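Local coordinates for protein Ent-copalyl diphosphate synthase (Streptomyces platensis, PDB 5BP8) that is a largely helical enzyme of the terpene cyclase kind, part of it related to the C-terminal domain of squalene-hopene cyclases, at residues 262-267 with 501-506; 398-404 with 493-497. One frame throughout, in Å; residues are numbered along the deposited sequence.

Contact 1: residues 262-267 with 501-506; sequences FEQAWV and YAPVTV
Phe262 CE2 meets the edge of the Tyr501 ring, near that ring's plane, 3.8 Å from Tyr501 OH. The same CE2 touches Pro503 CB at 4.0 Å, approached obliquely. Val506 CG2 stands over one face of the Phe262 ring, offset toward its rim, 4.2 Å from Phe262 CZ. Along its own helix Phe262 meets Trp266, with CE1 over the centre of the indole face and Trp266 NE1 lying in the plane of the phenyl ring. CG of Phe262 is anti to the backbone N (chi1 163°), which swings the ring out toward 501-506. The same Val506 methyl also reaches the helix backbone, 4.0 Å from Glu263 CA, and packs on Trp266 CB. Further along, the methyls Val267 CG2 and Thr505 CG2 meet.

The polar part of the contact hangs on the extended Glu263 side chain, which crosses Thr505 at about a right angle, with OE2 3.4 Å from Thr505 CB. No hydrogen bond joins the segments directly; two waters do the bridging. One donates to Glu263 OE2 at 2.6 Å and accepts from Val506 N; the other donates to Glu263 OE1 at 2.6 Å and accepts from Thr505 OG1 at 2.8 Å. Leu26 N is a further donor to OE2. Helix 7-20 lies against the same corner through Thr19, and helix 307-319 packs on Phe262 and Trp266.

Helix 504-518 begins just after the N-cap residue Pro503, and the carboxylate lies by its first turn, against Thr505 and, through water, Val506 N. Two waters and a backbone N-H grip its oxygens in a buried setting, and the helix dipole would add to this, consistent with an ionised Glu263 tying the two helices together through solvent.

Contact 2: residues 398-404 with 493-497; sequences WHASPYY and GLWHD
Two backbone hydrogen bonds flank a single bridge between His399 and Trp495: His496 N gives to Trp398 O at 2.9 Å, from above the carbonyl plane, and Ala400 N gives to Leu494 O at 2.9 Å, nearly straight at 174°. A water donates to both Trp398 O and His496 O, giving Trp398 O a second donor besides His496 N.

The aromatic contact is an edge-to-face pair. His399 directs its CD2-NE2 edge onto the face of Trp495, CD2 over the centre, with planes at 66°. Tyr404 CB covers one imidazole face and Leu494 O the other, while Leu494 CB presses on His399 CE1 at 3.5 Å. Tyr404 leans obliquely on the indole, OH 3.4 Å from Trp495 CH2.

Polar ends fix these rings. His399 ND1 accepts from Ser401 N in the ring plane, and Glu450 OE2 hydrogen-bonds both His399 NE2 and Trp495 NE1. His496, one face over His399 C, bonds through NE2 to Tyr70.

Ser401 caps helix 402-416, its OG accepting from Tyr403 N and also bonded to Glu451 OE2 of helix 449-461. That helix also supplies Glu450, helix 349-365 touches Tyr404, and strand 495-496 pairs antiparallel with 500-501.

The two contacts lie with centres about 13 Å apart, contact 2 nested along the chain inside the loop closed by contact 1. The antiparallel pairing of 495-496 with 500-501 joins them: Tyr501 N lies 2.9 Å from Trp495 O, a probable hydrogen bond, and Leu494 and Trp495 both face Tyr501 in a classic beta bulge. Trp495 is the shared side chain, with Pro503 CD 3.2 Å from its CD1 and Phe262 meeting it too. Trp266 NE1 makes a weak hydrogen bond to Tyr404 OH, and both residues touch His354. A sulfate ion, probably from the crystallisation liquor, lies about 5 Å from the Trp398 side chain of contact 2.

Contact 1: residues 262-267 with 501-506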
loop_
_atom_site.group_PDB
_atom_site.type_symbol
_atom_site.label_atom_id
_atom_site.label_comp_id
_atom_site.label_asym_id
_atom_site.label_seq_id
_atom_site.Cartn_x
_atom_site.Cartn_y
_atom_site.Cartn_z
ATOM N N PHE A 262 -9.629 -4.319 3.636
ATOM C CA PHE A 262 -8.269 -4.864 3.605
ATOM C C PHE A 262 -7.767 -5.159 5.029
ATOM O O PHE A 262 -7.315 -6.273 5.336
ATOM C CB PHE A 262 -7.378 -3.859 2.835
ATOM C CG PHE A 262 -5.891 -4.027 3.036
ATOM C CD1 PHE A 262 -5.265 -5.258 2.922
ATOM C CD2 PHE A 262 -5.101 -2.942 3.251
ATOM C CE1 PHE A 262 -3.874 -5.386 3.077
ATOM C CE2 PHE A 262 -3.717 -3.065 3.402
ATOM C CZ PHE A 262 -3.108 -4.295 3.319
ATOM N N GLU A 263 -7.862 -4.180 5.917
ATOM C CA GLU A 263 -7.345 -4.388 7.272
ATOM C C GLU A 263 -8.120 -5.497 8.014
ATOM O O GLU A 263 -7.503 -6.381 8.642
ATOM C CB GLU A 263 -7.394 -3.082 8.065
ATOM C CG GLU A 263 -7.022 -3.278 9.529
ATOM C CD GLU A 263 -6.822 -1.962 10.230
ATOM O OE1 GLU A 263 -7.580 -1.721 11.180
ATOM O OE2 GLU A 263 -5.894 -1.202 9.841
ATOM N N GLN A 264 -9.446 -5.450 7.927
ATOM C CA GLN A 264 -10.279 -6.446 8.638
ATOM C C GLN A 264 -9.925 -7.865 8.183
ATOM O O GLN A 264 -9.694 -8.739 9.024
ATOM C CB GLN A 264 -11.758 -6.177 8.446
ATOM C CG GLN A 264 -12.221 -4.952 9.201
ATOM C CD GLN A 264 -13.675 -4.570 8.972
ATOM O OE1 GLN A 264 -14.293 -4.895 7.952
ATOM N NE2 GLN A 264 -14.207 -3.795 9.904
ATOM N N ALA A 265 -9.845 -8.075 6.868
ATOM C CA ALA A 265 -9.546 -9.414 6.332
ATOM C C ALA A 265 -8.135 -9.881 6.672
ATOM O O ALA A 265 -7.915 -11.036 7.052
ATOM C CB ALA A 265 -9.738 -9.423 4.835
ATOM N N TRP A 266 -7.166 -8.982 6.515
ATOM C CA TRP A 266 -5.779 -9.348 6.780
ATOM C C TRP A 266 -5.557 -9.642 8.277
ATOM O O TRP A 266 -4.893 -10.621 8.628
ATOM C CB TRP A 266 -4.791 -8.292 6.243
ATOM C CG TRP A 266 -4.241 -8.569 4.789
ATOM C CD1 TRP A 266 -2.956 -8.913 4.461
ATOM C CD2 TRP A 266 -4.972 -8.530 3.524
ATOM N NE1 TRP A 266 -2.827 -9.061 3.099
ATOM C CE2 TRP A 266 -4.038 -8.837 2.492
ATOM C CE3 TRP A 266 -6.316 -8.294 3.173
ATOM C CZ2 TRP A 266 -4.397 -8.876 1.112
ATOM C CZ3 TRP A 266 -6.670 -8.288 1.771
ATOM C CH2 TRP A 266 -5.718 -8.594 0.777
ATOM N N VAL A 267 -6.149 -8.836 9.149
ATOM C CA VAL A 267 -6.081 -9.082 10.575
ATOM C C VAL A 267 -6.713 -10.433 10.914
ATOM O O VAL A 267 -6.100 -11.256 11.619
ATOM C CB VAL A 267 -6.751 -7.969 11.402
ATOM C CG1 VAL A 267 -6.867 -8.396 12.855
ATOM C CG2 VAL A 267 -5.948 -6.669 11.308
ATOM N N TYR A 501 3.400 2.659 1.469
ATOM C CA TYR A 501 2.686 2.898 2.701
ATOM C C TYR A 501 2.741 1.749 3.667
ATOM O O TYR A 501 2.997 0.602 3.266
ATOM C CB TYR A 501 1.220 3.252 2.407
ATOM C CG TYR A 501 0.327 2.131 1.923
ATOM C CD1 TYR A 501 0.162 1.867 0.552
ATOM C CD2 TYR A 501 -0.408 1.361 2.829
ATOM C CE1 TYR A 501 -0.649 0.845 0.122
ATOM C CE2 TYR A 501 -1.240 0.350 2.394
ATOM C CZ TYR A 501 -1.379 0.110 1.046
ATOM O OH TYR A 501 -2.219 -0.915 0.626
ATOM N N ALA A 502 2.524 2.081 4.936
ATOM C CA ALA A 502 2.546 1.120 6.039
ATOM C C ALA A 502 1.162 0.949 6.656
ATOM O O ALA A 502 0.653 1.862 7.360
ATOM C CB ALA A 502 3.529 1.549 7.129
ATOM N N PRO A 503 0.550 -0.211 6.412
ATOM C CA PRO A 503 -0.696 -0.550 7.112
ATOM C C PRO A 503 -0.342 -1.139 8.483
ATOM O O PRO A 503 -0.075 -2.363 8.634
ATOM C CB PRO A 503 -1.340 -1.538 6.185
ATOM C CG PRO A 503 -0.170 -2.315 5.614
ATOM C CD PRO A 503 0.974 -1.302 5.524
ATOM N N VAL A 504 -0.310 -0.256 9.470
ATOM C CA VAL A 504 0.341 -0.537 10.746
ATOM C C VAL A 504 -0.355 -1.688 11.503
ATOM O O VAL A 504 0.297 -2.537 12.082
ATOM C CB VAL A 504 0.402 0.745 11.619
ATOM C CG1 VAL A 504 0.856 0.434 13.041
ATOM C CG2 VAL A 504 1.295 1.808 10.958
ATOM N N THR A 505 -1.674 -1.719 11.467
ATOM C CA THR A 505 -2.410 -2.730 12.233
ATOM C C THR A 505 -2.231 -4.083 11.551
ATOM O O THR A 505 -2.074 -5.116 12.210
ATOM C CB THR A 505 -3.875 -2.353 12.344
ATOM O OG1 THR A 505 -3.976 -1.057 12.975
ATOM C CG2 THR A 505 -4.650 -3.395 13.148
ATOM N N VAL A 506 -2.214 -4.057 10.226
ATOM C CA VAL A 506 -1.869 -5.249 9.439
ATOM C C VAL A 506 -0.514 -5.828 9.850
ATOM O O VAL A 506 -0.351 -7.044 10.042
ATOM C CB VAL A 506 -1.963 -4.944 7.921
ATOM C CG1 VAL A 506 -1.339 -6.054 7.088
ATOM C CG2 VAL A 506 -3.414 -4.777 7.505
HETATM O O HOH W 1 -3.383 -1.341 9.032
HETATM O O HOH W 2 -6.621 -0.139 13.030
#

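Contact 2: residues 398-404 with 493-497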
loop_
_atom_site.group_PDB
_atom_site.type_symbol
_atom_site.label_atom_id
_atom_site.label_comp_id
_atom_site.label_asym_id
_atom_site.label_seq_id
_atom_site.Cartn_x
_atom_site.Cartn_y
_atom_site.Cartn_z
ATOM N N TRP A 398 2.189 -5.694 -5.815
ATOM C CA TRP A 398 1.574 -4.803 -4.825
ATOM C C TRP A 398 2.506 -4.406 -3.672
ATOM O O TRP A 398 2.106 -3.630 -2.834
ATOM C CB TRP A 398 0.305 -5.430 -4.217
ATOM C CG TRP A 398 -0.754 -5.736 -5.260
ATOM C CD1 TRP A 398 -1.339 -6.948 -5.501
ATOM C CD2 TRP A 398 -1.321 -4.816 -6.218
ATOM N NE1 TRP A 398 -2.258 -6.831 -6.538
ATOM C CE2 TRP A 398 -2.252 -5.541 -6.999
ATOM C CE3 TRP A 398 -1.137 -3.454 -6.487
ATOM C CZ2 TRP A 398 -2.979 -4.951 -8.046
ATOM C CZ3 TRP A 398 -1.864 -2.866 -7.532
ATOM C CH2 TRP A 398 -2.780 -3.614 -8.288
ATOM N N HIS A 399 3.710 -4.956 -3.620
ATOM C CA HIS A 399 4.541 -4.838 -2.436
ATOM C C HIS A 399 5.994 -4.782 -2.867
ATOM O O HIS A 399 6.442 -5.527 -3.744
ATOM C CB HIS A 399 4.227 -6.008 -1.524
ATOM C CG HIS A 399 4.560 -5.806 -0.081
ATOM N ND1 HIS A 399 5.851 -5.762 0.396
ATOM C CD2 HIS A 399 3.764 -5.703 1.002
ATOM C CE1 HIS A 399 5.835 -5.633 1.703
ATOM N NE2 HIS A 399 4.576 -5.608 2.098
ATOM N N ALA A 400 6.753 -3.902 -2.217
ATOM C CA ALA A 400 8.187 -3.749 -2.469
ATOM C C ALA A 400 9.076 -4.908 -2.012
ATOM O O ALA A 400 10.201 -5.006 -2.461
ATOM C CB ALA A 400 8.673 -2.462 -1.787
ATOM N N SER A 401 8.596 -5.747 -1.092
ATOM C CA SER A 401 9.400 -6.780 -0.467
ATOM C C SER A 401 9.187 -8.192 -1.062
ATOM O O SER A 401 8.041 -8.659 -1.180
ATOM C CB SER A 401 9.063 -6.856 1.022
ATOM O OG SER A 401 9.848 -7.846 1.631
ATOM N N PRO A 402 10.279 -8.889 -1.381
ATOM C CA PRO A 402 10.113 -10.295 -1.754
ATOM C C PRO A 402 9.666 -11.162 -0.581
ATOM O O PRO A 402 9.206 -12.320 -0.790
ATOM C CB PRO A 402 11.491 -10.689 -2.225
ATOM C CG PRO A 402 12.428 -9.814 -1.490
ATOM C CD PRO A 402 11.707 -8.515 -1.267
ATOM N N TYR A 403 9.805 -10.645 0.643
ATOM C CA TYR A 403 9.388 -11.400 1.831
ATOM C C TYR A 403 7.874 -11.518 1.894
ATOM O O TYR A 403 7.359 -12.578 2.279
ATOM C CB TYR A 403 10.021 -10.822 3.104
ATOM C CG TYR A 403 11.523 -10.872 2.949
ATOM C CD1 TYR A 403 12.222 -12.094 3.017
ATOM C CD2 TYR A 403 12.246 -9.729 2.636
ATOM C CE1 TYR A 403 13.593 -12.141 2.813
ATOM C CE2 TYR A 403 13.612 -9.775 2.440
ATOM C CZ TYR A 403 14.281 -10.976 2.520
ATOM O OH TYR A 403 15.644 -10.977 2.298
ATOM N N TYR A 404 7.163 -10.462 1.494
ATOM C CA TYR A 404 5.692 -10.535 1.384
ATOM C C TYR A 404 5.277 -11.564 0.337
ATOM O O TYR A 404 4.472 -12.484 0.632
ATOM C CB TYR A 404 5.081 -9.186 1.004
ATOM C CG TYR A 404 3.578 -9.222 0.854
ATOM C CD1 TYR A 404 2.777 -9.435 1.950
ATOM C CD2 TYR A 404 2.967 -9.039 -0.382
ATOM C CE1 TYR A 404 1.397 -9.460 1.837
ATOM C CE2 TYR A 404 1.570 -9.069 -0.512
ATOM C CZ TYR A 404 0.800 -9.301 0.603
ATOM O OH TYR A 404 -0.574 -9.319 0.595
ATOM N N GLY A 493 6.976 1.984 5.338
ATOM C CA GLY A 493 6.015 1.694 4.295
ATOM C C GLY A 493 6.637 0.845 3.199
ATOM O O GLY A 493 7.686 1.187 2.661
ATOM N N LEU A 494 5.998 -0.280 2.890
ATOM C CA LEU A 494 6.469 -1.193 1.858
ATOM C C LEU A 494 5.386 -1.557 0.824
ATOM O O LEU A 494 5.687 -2.172 -0.192
ATOM C CB LEU A 494 6.997 -2.466 2.509
ATOM C CG LEU A 494 8.167 -2.327 3.497
ATOM C CD1 LEU A 494 8.486 -3.680 4.079
ATOM C CD2 LEU A 494 9.381 -1.781 2.778
ATOM N N TRP A 495 4.141 -1.216 1.105
ATOM C CA TRP A 495 3.039 -1.505 0.195
ATOM C C TRP A 495 2.936 -0.468 -0.886
ATOM O O TRP A 495 2.951 0.735 -0.590
ATOM C CB TRP A 495 1.725 -1.592 0.959
ATOM C CG TRP A 495 1.690 -2.719 1.935
ATOM C CD1 TRP A 495 2.390 -2.828 3.087
ATOM C CD2 TRP A 495 0.891 -3.905 1.837
ATOM N NE1 TRP A 495 2.097 -3.998 3.708
ATOM C CE2 TRP A 495 1.169 -4.679 2.971
ATOM C CE3 TRP A 495 -0.026 -4.375 0.897
ATOM C CZ2 TRP A 495 0.582 -5.938 3.189
ATOM C CZ3 TRP A 495 -0.617 -5.641 1.110
ATOM C CH2 TRP A 495 -0.312 -6.387 2.256
ATOM N N HIS A 496 2.812 -0.899 -2.136
ATOM C CA HIS A 496 2.752 0.063 -3.246
ATOM C C HIS A 496 1.472 0.889 -3.275
ATOM O O HIS A 496 0.358 0.342 -3.288
ATOM C CB HIS A 496 2.907 -0.622 -4.601
ATOM C CG HIS A 496 4.298 -1.092 -4.884
ATOM N ND1 HIS A 496 4.613 -1.826 -6.003
ATOM C CD2 HIS A 496 5.448 -0.962 -4.186
ATOM C CE1 HIS A 496 5.906 -2.126 -5.985
ATOM N NE2 HIS A 496 6.439 -1.594 -4.904
ATOM N N ASP A 497 1.618 2.217 -3.286
ATOM C CA ASP A 497 0.511 3.067 -3.734
ATOM C C ASP A 497 1.100 4.244 -4.521
ATOM O O ASP A 497 1.730 4.033 -5.554
ATOM C CB ASP A 497 -0.443 3.451 -2.585
ATOM C CG ASP A 497 -1.638 4.241 -3.079
ATOM O OD1 ASP A 497 -2.115 3.946 -4.198
ATOM O OD2 ASP A 497 -2.037 5.230 -2.444
HETATM O O HOH W 3 -0.372 -2.152 -2.971
#